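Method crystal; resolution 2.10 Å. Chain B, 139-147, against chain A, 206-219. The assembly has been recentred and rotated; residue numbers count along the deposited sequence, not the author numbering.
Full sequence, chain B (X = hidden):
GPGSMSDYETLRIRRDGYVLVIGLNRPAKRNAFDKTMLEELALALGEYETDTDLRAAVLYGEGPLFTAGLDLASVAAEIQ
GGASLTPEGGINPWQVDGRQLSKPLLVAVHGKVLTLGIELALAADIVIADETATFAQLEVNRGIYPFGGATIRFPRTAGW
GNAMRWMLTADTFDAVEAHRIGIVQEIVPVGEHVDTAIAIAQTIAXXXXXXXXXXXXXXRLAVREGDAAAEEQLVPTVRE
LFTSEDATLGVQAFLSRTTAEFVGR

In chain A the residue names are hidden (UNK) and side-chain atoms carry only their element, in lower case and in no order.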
# COMPACT_ATOMS: atom_id res chain seq x y z
N GLU B 139 5.21 -3.69 22.18
CA GLU B 139 5.71 -5.05 22.38
C GLU B 139 7.23 -5.14 22.45
O GLU B 139 7.77 -5.72 23.40
CB GLU B 139 5.16 -6.01 21.31
CG GLU B 139 3.62 -6.27 21.38
CD GLU B 139 2.78 -5.29 20.53
OE1 GLU B 139 3.24 -4.16 20.22
OE2 GLU B 139 1.63 -5.66 20.16
N VAL B 140 7.94 -4.52 21.51
CA VAL B 140 9.41 -4.60 21.54
C VAL B 140 10.01 -3.89 22.77
O VAL B 140 11.11 -4.22 23.19
CB VAL B 140 10.09 -4.06 20.25
CG1 VAL B 140 9.64 -4.89 19.04
CG2 VAL B 140 9.85 -2.55 20.09
N ASN B 141 9.27 -2.95 23.35
CA ASN B 141 9.67 -2.34 24.62
C ASN B 141 9.56 -3.32 25.80
O ASN B 141 10.13 -3.07 26.84
CB ASN B 141 8.84 -1.07 24.89
CG ASN B 141 9.31 -0.30 26.14
OD1 ASN B 141 8.62 -0.27 27.16
ND2 ASN B 141 10.47 0.34 26.03
N ARG B 142 8.84 -4.42 25.62
CA ARG B 142 8.57 -5.35 26.70
C ARG B 142 9.26 -6.70 26.48
O ARG B 142 9.02 -7.65 27.22
CB ARG B 142 7.06 -5.49 26.88
CG ARG B 142 6.42 -4.19 27.41
CD ARG B 142 4.97 -4.07 27.01
NE ARG B 142 4.21 -3.10 27.80
CZ ARG B 142 2.88 -3.01 27.79
NH1 ARG B 142 2.14 -3.83 27.04
NH2 ARG B 142 2.27 -2.09 28.53
N GLY B 143 10.17 -6.75 25.51
CA GLY B 143 10.96 -7.94 25.25
C GLY B 143 10.35 -8.91 24.25
O GLY B 143 10.93 -9.97 24.00
N ILE B 144 9.19 -8.60 23.70
CA ILE B 144 8.57 -9.44 22.69
C ILE B 144 8.40 -8.64 21.39
O ILE B 144 9.23 -7.79 21.08
CB ILE B 144 7.25 -10.09 23.23
CG1 ILE B 144 6.23 -9.03 23.69
CG2 ILE B 144 7.60 -11.04 24.39
CD1 ILE B 144 4.76 -9.53 23.77
N TYR B 145 7.35 -8.93 20.62
CA TYR B 145 7.09 -8.21 19.37
C TYR B 145 5.59 -8.30 19.08
O TYR B 145 4.87 -9.06 19.76
CB TYR B 145 7.95 -8.78 18.22
CG TYR B 145 7.32 -9.96 17.52
CD1 TYR B 145 7.00 -11.12 18.22
CD2 TYR B 145 7.05 -9.92 16.15
CE1 TYR B 145 6.40 -12.21 17.59
CE2 TYR B 145 6.46 -11.03 15.50
CZ TYR B 145 6.13 -12.16 16.24
OH TYR B 145 5.55 -13.26 15.64
N PRO B 146 5.10 -7.53 18.09
CA PRO B 146 3.68 -7.62 17.74
C PRO B 146 3.31 -8.96 17.10
O PRO B 146 3.78 -9.29 16.01
CB PRO B 146 3.47 -6.47 16.73
CG PRO B 146 4.74 -5.66 16.76
CD PRO B 146 5.82 -6.59 17.21
N PHE B 147 2.43 -9.69 17.75
CA PHE B 147 2.07 -11.00 17.23
C PHE B 147 0.59 -11.18 16.90
O PHE B 147 0.11 -12.29 16.75
CB PHE B 147 2.58 -12.09 18.17
CG PHE B 147 1.97 -12.08 19.53
CD1 PHE B 147 0.99 -13.01 19.87
CD2 PHE B 147 2.40 -11.18 20.49
CE1 PHE B 147 0.45 -13.03 21.14
CE2 PHE B 147 1.87 -11.19 21.75
CZ PHE B 147 0.88 -12.12 22.08
N UNK A 206 17.27 1.03 22.28
CA UNK A 206 16.80 0.80 23.66
C UNK A 206 15.75 -0.33 23.76
O UNK A 206 15.44 -0.80 24.85
n UNK A 206 15.45 4.88 24.82
c UNK A 206 15.40 5.91 23.98
n UNK A 206 14.21 6.36 23.58
n UNK A 206 16.50 6.50 23.55
c UNK A 206 16.67 4.29 25.35
c UNK A 206 17.22 3.20 24.42
c UNK A 206 16.21 2.08 24.24
N UNK A 207 15.20 -0.76 22.64
CA UNK A 207 14.18 -1.82 22.66
C UNK A 207 14.86 -3.19 22.60
O UNK A 207 16.08 -3.28 22.41
c UNK A 207 13.19 -1.62 21.50
o UNK A 207 11.35 -0.19 23.26
c UNK A 207 12.15 0.45 22.58
n UNK A 207 12.56 1.69 22.92
c UNK A 207 12.72 -0.15 21.30
N UNK A 208 14.08 -4.25 22.80
CA UNK A 208 14.61 -5.63 22.84
C UNK A 208 15.08 -6.05 21.45
O UNK A 208 14.27 -6.12 20.54
c UNK A 208 13.52 -6.60 23.32
N UNK A 209 16.38 -6.35 21.29
CA UNK A 209 16.89 -6.64 19.94
C UNK A 209 16.26 -7.84 19.23
O UNK A 209 16.04 -7.77 18.02
c UNK A 209 18.38 -6.88 20.18
c UNK A 209 17.48 -6.28 22.27
c UNK A 209 18.67 -6.15 21.42
N UNK A 210 15.98 -8.92 19.95
CA UNK A 210 15.33 -10.08 19.31
C UNK A 210 13.88 -9.79 18.96
O UNK A 210 13.32 -10.41 18.03
c UNK A 210 15.42 -11.32 20.20
c UNK A 210 16.82 -11.77 20.61
c UNK A 210 16.74 -12.96 21.58
c UNK A 210 17.69 -12.12 19.39
N UNK A 211 13.26 -8.84 19.67
CA UNK A 211 11.92 -8.34 19.31
C UNK A 211 11.95 -7.49 18.05
O UNK A 211 11.11 -7.64 17.16
N UNK A 212 12.94 -6.59 17.97
CA UNK A 212 13.15 -5.78 16.78
C UNK A 212 13.39 -6.67 15.56
O UNK A 212 12.77 -6.50 14.50
c UNK A 212 14.68 -4.06 15.64
c UNK A 212 13.85 -3.68 18.00
c UNK A 212 14.28 -4.74 16.98
N UNK A 213 14.26 -7.65 15.73
CA UNK A 213 14.61 -8.58 14.65
C UNK A 213 13.42 -9.45 14.21
O UNK A 213 13.23 -9.67 13.01
n UNK A 213 19.10 -8.93 16.51
c UNK A 213 17.10 -8.72 15.15
c UNK A 213 15.78 -9.47 15.08
c UNK A 213 18.20 -9.56 15.78
o UNK A 213 18.22 -10.78 15.62
N UNK A 214 12.63 -9.91 15.18
CA UNK A 214 11.43 -10.70 14.91
C UNK A 214 10.39 -9.89 14.11
O UNK A 214 9.73 -10.40 13.18
c UNK A 214 10.82 -11.22 16.24
N UNK A 215 10.25 -8.61 14.47
CA UNK A 215 9.32 -7.69 13.77
C UNK A 215 9.69 -7.59 12.28
O UNK A 215 8.84 -7.77 11.41
c UNK A 215 9.33 -6.31 14.42
o UNK A 215 8.91 -6.41 15.78
c UNK A 215 8.41 -5.34 13.66
N UNK A 216 10.97 -7.32 12.02
CA UNK A 216 11.51 -7.28 10.64
C UNK A 216 11.38 -8.63 9.92
O UNK A 216 10.88 -8.70 8.79
c UNK A 216 12.98 -6.81 10.66
c UNK A 216 12.77 -4.43 9.83
c UNK A 216 14.73 -5.04 11.26
c UNK A 216 13.26 -5.32 10.99
N UNK A 217 11.79 -9.70 10.56
CA UNK A 217 11.77 -11.01 9.95
C UNK A 217 10.36 -11.45 9.55
O UNK A 217 10.16 -11.96 8.44
c UNK A 217 12.36 -13.48 10.37
n UNK A 217 12.53 -14.56 12.67
c UNK A 217 12.38 -12.04 10.89
n UNK A 217 14.14 -13.33 13.82
c UNK A 217 13.03 -14.05 13.80
n UNK A 217 12.39 -14.28 14.94
c UNK A 217 13.12 -14.43 11.33
N UNK A 218 9.39 -11.29 10.45
CA UNK A 218 8.00 -11.70 10.16
C UNK A 218 7.36 -10.80 9.11
O UNK A 218 6.63 -11.28 8.24
n UNK A 218 5.85 -13.78 11.22
o UNK A 218 4.83 -11.81 10.90
c UNK A 218 5.83 -12.45 11.18
c UNK A 218 7.14 -11.75 11.42
N UNK A 219 7.64 -9.51 9.16
CA UNK A 219 7.11 -8.59 8.14
C UNK A 219 7.69 -8.93 6.75
O UNK A 219 7.00 -8.84 5.73
c UNK A 219 7.37 -7.11 8.52

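Position 206 of chain A carries three carbons, a nitrogen, and a carbon bearing two more nitrogens: a guanidinium, hence arginine. The side chain of A:Arg206 makes no contact with the chain B stretch, and its exposed setting suits a charged group. At 207 three carbons lead to one oxygen and one nitrogen; the CB lies 3.7 Å from B:Val140 CG2, and the oxygen on the third carbon lies 3.0 Å from B:Asn141 ND2. This is the amide of glutamine, and A:Gln207 OE1 accepts a hydrogen bond from B:Asn141 ND2. Its NE2 is hydrogen-bonded elsewhere in the structure, so both ends of the amide are satisfied.

Position 208 has a single side-chain carbon, 3.5 Å from B:Gly143 CA, a gap that suits a methyl, so it is alanine. The backbone N of A:Ala208 donates to B:Val140 O at 3.0 Å, nearly straight at 169°. The residue is the N-cap of the helix that follows. At 209 three carbons close a ring onto the backbone N: proline, at home in the first turn, where its missing N-H costs no helical hydrogen bond. A:Pro209 points away from chain B. Position 210, four carbons forked at the second, is leucine; A:Leu210 also makes no contact, and a helix readily accommodates its side chain.

Position 211 has no side-chain atom, and its CA approaches B:Ile144 O to 3.3 Å: glycine. The approach is a CA-H...O contact; an ideal CB on A:Gly211 would lie 2.2 Å from B:Ile144 O, a clash. At 212 one carbon carries two others, one of them 4.4 Å from B:Val140 CB, giving valine; A:Val212 is buried and offers that apolar methyl, CG2, to B:Val140. Position 213 repeats the three-carbon amide pattern: A:Gln213, out of reach and partly exposed, as its polarity allows.

The lone carbon at 214 sits over one face of the B:Tyr145 ring, 20° off the normal, and marks alanine. The CB of A:Ala214 makes a CH-pi contact that a small methyl fits well. At 215 one carbon bears an oxygen and a carbon, the oxygen 3.4 Å from B:Pro146 CD, identifying threonine. A:Thr215 OG1 donates to A:Gly211 O at 2.9 Å, so the hydroxyl is satisfied within the helix while it packs against the proline.

Position 216, four carbons forked at the second, is A:Leu216, out of reach of chain B but buried, where an apolar side chain suits. At 217 three carbons and a nitrogen lead to a carbon bearing two more nitrogens, a guanidinium: arginine. A:Arg217 is exposed, its end coming nearer without contact. At 218 there are two carbons, the second with an oxygen and a nitrogen, and the CB lies 4.2 Å from B:Tyr145 CE2: asparagine. The amide of A:Asn218 is hydrogen-bonded elsewhere in the structure. The single carbon at 219 is A:Ala219, beyond contact, buried, small and helix-compatible.

The contact works by close packing fixed by two hydrogen bonds near the start of the helix. There B:Val140 O and B:Asn141 ND2 engage neighbouring residues. Farther along, A:Gly211 lets the backbone of chain B come close, which leaves B:Val140 and B:Tyr145, both pointing toward the helix, to pack against it.

Chain A 206-219: RQAPLGVQATLRNA
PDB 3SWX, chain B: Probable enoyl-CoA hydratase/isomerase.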